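Local atomic coordinates of beta-phenylalanine aminotransferase (Variovorax paradoxus, PDB entry 4AO9), a protein that catalyses transamination of beta-phenylalanine as a pyridoxal-5'-phosphate-dependent enzyme of the class-III aminotransferase family. Residues A[367-372]-A[441-446]; A[352-357]-A[434-439]. One frame throughout, in Å; residues are numbered along the deposited sequence.

Interaction 1 (A[367-372]-A[441-446])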
# COMPACT_ATOMS: atom_id res chain seq x y z
N VAL A 367 6.09 21.63 -36.27
CA VAL A 367 5.77 22.07 -34.91
C VAL A 367 6.79 21.57 -33.89
O VAL A 367 7.38 20.49 -34.07
CB VAL A 367 4.33 21.67 -34.48
CG1 VAL A 367 3.30 22.46 -35.26
CG2 VAL A 367 4.10 20.16 -34.64
N ALA A 368 7.01 22.35 -32.84
CA ALA A 368 7.83 21.91 -31.71
C ALA A 368 6.98 21.02 -30.80
O ALA A 368 6.50 21.45 -29.74
CB ALA A 368 8.40 23.10 -30.96
N MET A 369 6.78 19.79 -31.26
CA MET A 369 5.99 18.78 -30.58
C MET A 369 6.63 17.44 -30.91
O MET A 369 7.07 17.20 -32.04
CB MET A 369 4.53 18.84 -31.04
CG MET A 369 3.57 17.96 -30.24
SD MET A 369 1.90 18.01 -30.93
CE MET A 369 1.04 17.04 -29.70
N GLN A 370 6.74 16.58 -29.90
CA GLN A 370 7.32 15.26 -30.11
C GLN A 370 6.76 14.31 -29.07
O GLN A 370 6.14 14.72 -28.09
CB GLN A 370 8.84 15.32 -30.00
CG GLN A 370 9.34 15.74 -28.62
CD GLN A 370 10.84 15.73 -28.57
OE1 GLN A 370 11.47 14.67 -28.56
NE2 GLN A 370 11.43 16.91 -28.56
N PHE A 371 6.98 13.02 -29.30
CA PHE A 371 6.61 11.98 -28.35
C PHE A 371 7.86 11.22 -27.97
O PHE A 371 8.57 10.70 -28.83
CB PHE A 371 5.57 11.06 -28.97
CG PHE A 371 4.21 11.69 -29.12
CD1 PHE A 371 3.96 12.62 -30.14
CD2 PHE A 371 3.18 11.38 -28.23
CE1 PHE A 371 2.71 13.22 -30.27
CE2 PHE A 371 1.92 11.96 -28.37
CZ PHE A 371 1.69 12.89 -29.39
N THR A 372 8.16 11.19 -26.67
CA THR A 372 9.31 10.45 -26.15
C THR A 372 8.85 9.15 -25.51
O THR A 372 7.70 9.04 -25.07
CB THR A 372 10.11 11.29 -25.12
OG1 THR A 372 9.26 11.72 -24.05
CG2 THR A 372 10.72 12.52 -25.79
N SER A 441 -5.41 16.38 -36.43
CA SER A 441 -6.43 17.42 -36.34
C SER A 441 -6.09 18.47 -35.28
O SER A 441 -6.43 19.64 -35.43
CB SER A 441 -7.83 16.83 -36.11
OG SER A 441 -7.92 16.16 -34.86
N PHE A 442 -5.39 18.06 -34.21
CA PHE A 442 -4.91 19.01 -33.22
C PHE A 442 -3.96 20.03 -33.85
O PHE A 442 -4.16 21.24 -33.69
CB PHE A 442 -4.21 18.29 -32.06
CG PHE A 442 -3.68 19.23 -31.01
CD1 PHE A 442 -4.55 19.92 -30.17
CD2 PHE A 442 -2.31 19.44 -30.88
CE1 PHE A 442 -4.07 20.80 -29.22
CE2 PHE A 442 -1.81 20.31 -29.92
CZ PHE A 442 -2.69 20.99 -29.08
N ILE A 443 -2.94 19.54 -34.55
CA ILE A 443 -1.96 20.40 -35.21
C ILE A 443 -2.63 21.27 -36.27
O ILE A 443 -2.37 22.47 -36.35
CB ILE A 443 -0.80 19.57 -35.83
CG1 ILE A 443 -0.00 18.87 -34.72
CG2 ILE A 443 0.13 20.46 -36.68
CD1 ILE A 443 0.85 17.71 -35.20
N GLY A 444 -3.52 20.66 -37.06
CA GLY A 444 -4.28 21.38 -38.09
C GLY A 444 -5.13 22.52 -37.56
O GLY A 444 -5.19 23.59 -38.18
N GLY A 445 -5.76 22.31 -36.41
CA GLY A 445 -6.66 23.31 -35.82
C GLY A 445 -6.02 24.30 -34.87
O GLY A 445 -6.62 25.33 -34.55
N HIS A 446 -4.81 23.99 -34.40
CA HIS A 446 -4.12 24.85 -33.43
C HIS A 446 -2.80 25.39 -33.98
O HIS A 446 -1.95 25.84 -33.21
CB HIS A 446 -3.86 24.09 -32.13
CG HIS A 446 -5.10 23.72 -31.39
ND1 HIS A 446 -5.93 22.69 -31.78
CD2 HIS A 446 -5.67 24.24 -30.27
CE1 HIS A 446 -6.94 22.59 -30.94
NE2 HIS A 446 -6.81 23.52 -30.02

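Interaction 2 (A[352-357]-A[434-439])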
# COMPACT_ATOMS: atom_id res chain seq x y z
N GLU A 352 6.16 1.21 -30.66
CA GLU A 352 7.25 1.79 -31.45
C GLU A 352 6.72 2.33 -32.77
O GLU A 352 7.08 3.43 -33.19
CB GLU A 352 8.35 0.76 -31.70
CG GLU A 352 9.16 0.37 -30.47
CD GLU A 352 10.05 1.49 -29.93
OE1 GLU A 352 10.41 2.43 -30.69
OE2 GLU A 352 10.41 1.43 -28.74
N ALA A 353 5.83 1.56 -33.42
CA ALA A 353 5.27 1.97 -34.70
C ALA A 353 4.43 3.24 -34.54
O ALA A 353 4.52 4.17 -35.36
CB ALA A 353 4.46 0.84 -35.31
N LEU A 354 3.64 3.31 -33.47
CA LEU A 354 2.84 4.49 -33.19
C LEU A 354 3.71 5.72 -32.91
O LEU A 354 3.47 6.80 -33.47
CB LEU A 354 1.86 4.24 -32.03
CG LEU A 354 1.11 5.43 -31.42
CD1 LEU A 354 0.25 6.16 -32.46
CD2 LEU A 354 0.25 4.98 -30.25
N ARG A 355 4.73 5.56 -32.06
CA ARG A 355 5.58 6.69 -31.71
C ARG A 355 6.29 7.26 -32.93
O ARG A 355 6.40 8.48 -33.08
CB ARG A 355 6.58 6.34 -30.60
CG ARG A 355 7.10 7.58 -29.89
CD ARG A 355 8.11 7.27 -28.77
NE ARG A 355 9.43 6.94 -29.29
CZ ARG A 355 9.92 5.70 -29.36
NH1 ARG A 355 9.21 4.66 -28.94
NH2 ARG A 355 11.13 5.51 -29.86
N ALA A 356 6.75 6.38 -33.81
CA ALA A 356 7.41 6.81 -35.04
C ALA A 356 6.44 7.56 -35.95
O ALA A 356 6.81 8.60 -36.51
CB ALA A 356 8.04 5.63 -35.76
N ARG A 357 5.21 7.06 -36.08
CA ARG A 357 4.18 7.74 -36.88
C ARG A 357 3.92 9.14 -36.33
O ARG A 357 3.85 10.10 -37.09
CB ARG A 357 2.88 6.95 -36.91
CG ARG A 357 2.87 5.75 -37.85
CD ARG A 357 1.62 4.91 -37.63
NE ARG A 357 0.39 5.56 -38.08
CZ ARG A 357 -0.83 5.09 -37.88
NH1 ARG A 357 -1.02 3.96 -37.20
NH2 ARG A 357 -1.88 5.75 -38.34
N ARG A 434 -7.00 6.30 -34.93
CA ARG A 434 -7.77 7.45 -34.45
C ARG A 434 -6.94 8.39 -33.59
O ARG A 434 -7.11 9.60 -33.68
CB ARG A 434 -9.04 7.02 -33.71
CG ARG A 434 -10.12 6.46 -34.64
CD ARG A 434 -11.52 6.59 -34.05
NE ARG A 434 -11.64 5.90 -32.77
CZ ARG A 434 -11.74 4.58 -32.63
NH1 ARG A 434 -11.74 3.78 -33.69
NH2 ARG A 434 -11.83 4.06 -31.41
N TYR A 435 -6.03 7.84 -32.77
CA TYR A 435 -5.12 8.69 -32.01
C TYR A 435 -4.25 9.54 -32.94
O TYR A 435 -4.15 10.76 -32.76
CB TYR A 435 -4.27 7.89 -30.99
CG TYR A 435 -3.52 8.83 -30.06
CD1 TYR A 435 -2.28 9.36 -30.42
CD2 TYR A 435 -4.08 9.23 -28.83
CE1 TYR A 435 -1.61 10.25 -29.60
CE2 TYR A 435 -3.40 10.13 -28.00
CZ TYR A 435 -2.17 10.63 -28.39
OH TYR A 435 -1.49 11.53 -27.62
N VAL A 436 -3.65 8.91 -33.94
CA VAL A 436 -2.79 9.61 -34.90
C VAL A 436 -3.58 10.69 -35.64
O VAL A 436 -3.12 11.82 -35.77
CB VAL A 436 -2.14 8.63 -35.91
CG1 VAL A 436 -1.31 9.39 -36.94
CG2 VAL A 436 -1.26 7.64 -35.17
N ALA A 437 -4.79 10.34 -36.08
CA ALA A 437 -5.66 11.30 -36.75
C ALA A 437 -6.02 12.48 -35.84
O ALA A 437 -6.12 13.62 -36.31
CB ALA A 437 -6.92 10.62 -37.27
N ALA A 438 -6.18 12.22 -34.54
CA ALA A 438 -6.51 13.27 -33.58
C ALA A 438 -5.35 14.23 -33.31
O ALA A 438 -5.56 15.43 -33.09
CB ALA A 438 -7.04 12.67 -32.28
N ILE A 439 -4.13 13.72 -33.35
CA ILE A 439 -2.95 14.58 -33.27
C ILE A 439 -2.85 15.42 -34.54
O ILE A 439 -2.52 16.60 -34.48
CB ILE A 439 -1.65 13.76 -32.99
CG1 ILE A 439 -1.78 12.98 -31.67
CG2 ILE A 439 -0.40 14.66 -33.00
CD1 ILE A 439 -2.08 13.84 -30.43

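Interaction 1 (A[367-372]-A[441-446])
Met369 reaches helix 429-445 with a fully extended side chain: CG lies anti to the backbone N (chi1 -172°), and the two following torsions are also near anti, which carries SD and CE to Phe442 and Ile443. Ile443 answers with CG1 anti to its own carbonyl carbon (chi1 -65°), spreading its two branches before Val367. CG2 of Ile443 meets CG1 of Val367 at 4.0 Å, while Ile443 CD1 comes to 4.1 Å from Val367 CG2. Met369 SD lies 4.3 Å from Ile443 CG1, and its terminal CE approaches the Phe442 ring obliquely, 4.3 Å from CD2. In this C-terminal part of the chain the end of helix 429-445 thus packs on the connection between helix 341-365 and strand 370-374, the first strand of the small antiparallel sheet; Phe382 touches both Met369 and Phe442. Phe442 CE1, on the ring, sits over the centre of one face of the His446 ring, 3.6 Å above its plane. His446 ND1 also donates to Phe442 O over 3.0 Å (N-H...O 140°), in the carbonyl plane, folding His446, the first residue to depart from helical backbone angles, back onto the preceding turn. Between the two segments, by contrast, only apolar groups meet, at ordinary van der Waals separations, so the buried join depends on shape and hydrophobic burial rather than on directional bonds.

Interaction 2 (A[352-357]-A[434-439])
Val436 meets two side chains of helix 341-365 at once, and its CG2 methyl is the atom common to both meetings. This methyl stands over the middle of one face of the Arg357 guanidinium, 3.7 Å above the plane, with NE at 3.9 Å from Val436 CG2. Arg357 and Val436 cross at about a right angle, and NH2 of Arg357 also approaches Val436 CB to 3.8 Å. The other valine branch, CG1, set anti to its own backbone N (chi1 177°), lies 3.9 Å from Arg357 NH2. The backbones of the two segments come nearest at this pair, with CA of Arg357 7.5 Å from CA of Val436. A bend at chi3 (70°) in the otherwise extended arginine turns the flat group so that a face, rather than its N-H rim, is offered to the valine. The rim keeps its polar work: NH2 forms a salt bridge with Asp433, one residue before the segment, so the charge ties the two helices together while the face packs against carbon.

Both helices belong to the C-terminal part of this fold-type I aminotransferase, where they pack near the small antiparallel sheet that contains strand 370-374; Leu358 of helix 341-365 extends the join by touching Tyr435, Val436 and Ile439.

Leu354 approaches differently. Its first bond does not aim at the other helix, yet with CG anti to the backbone N (chi1 169°) the branched end swings nearer. Leucine and valine then slide past each other in opposite directions, and Leu354 CD1 touches Val436 CG2 at 3.4 Å, tighter than a usual carbon contact.

In the fold
Interactions 1 and 2 lie 11 Å apart, centre to centre, and share helix 429-445: residues 434-439 pack on helix 341-365, and residues 441-446, at the end of the same helix, pack on the chain that leaves helix 341-365 and enters strand 370-374. Phe371 joins the two directly, with CE2 3.5 Å from Tyr435 OH and CZ 4.0 Å from Ile439 CD1, while its carbonyl O lies 3.5 Å from Arg355 CD. None of the four segments contributes a residue to the pyridoxal-5'-phosphate pocket, which includes Lys287, Asp260 and Tyr179. Together they join two helices and the connection leading into strand 370-374, without contact to the other subunit.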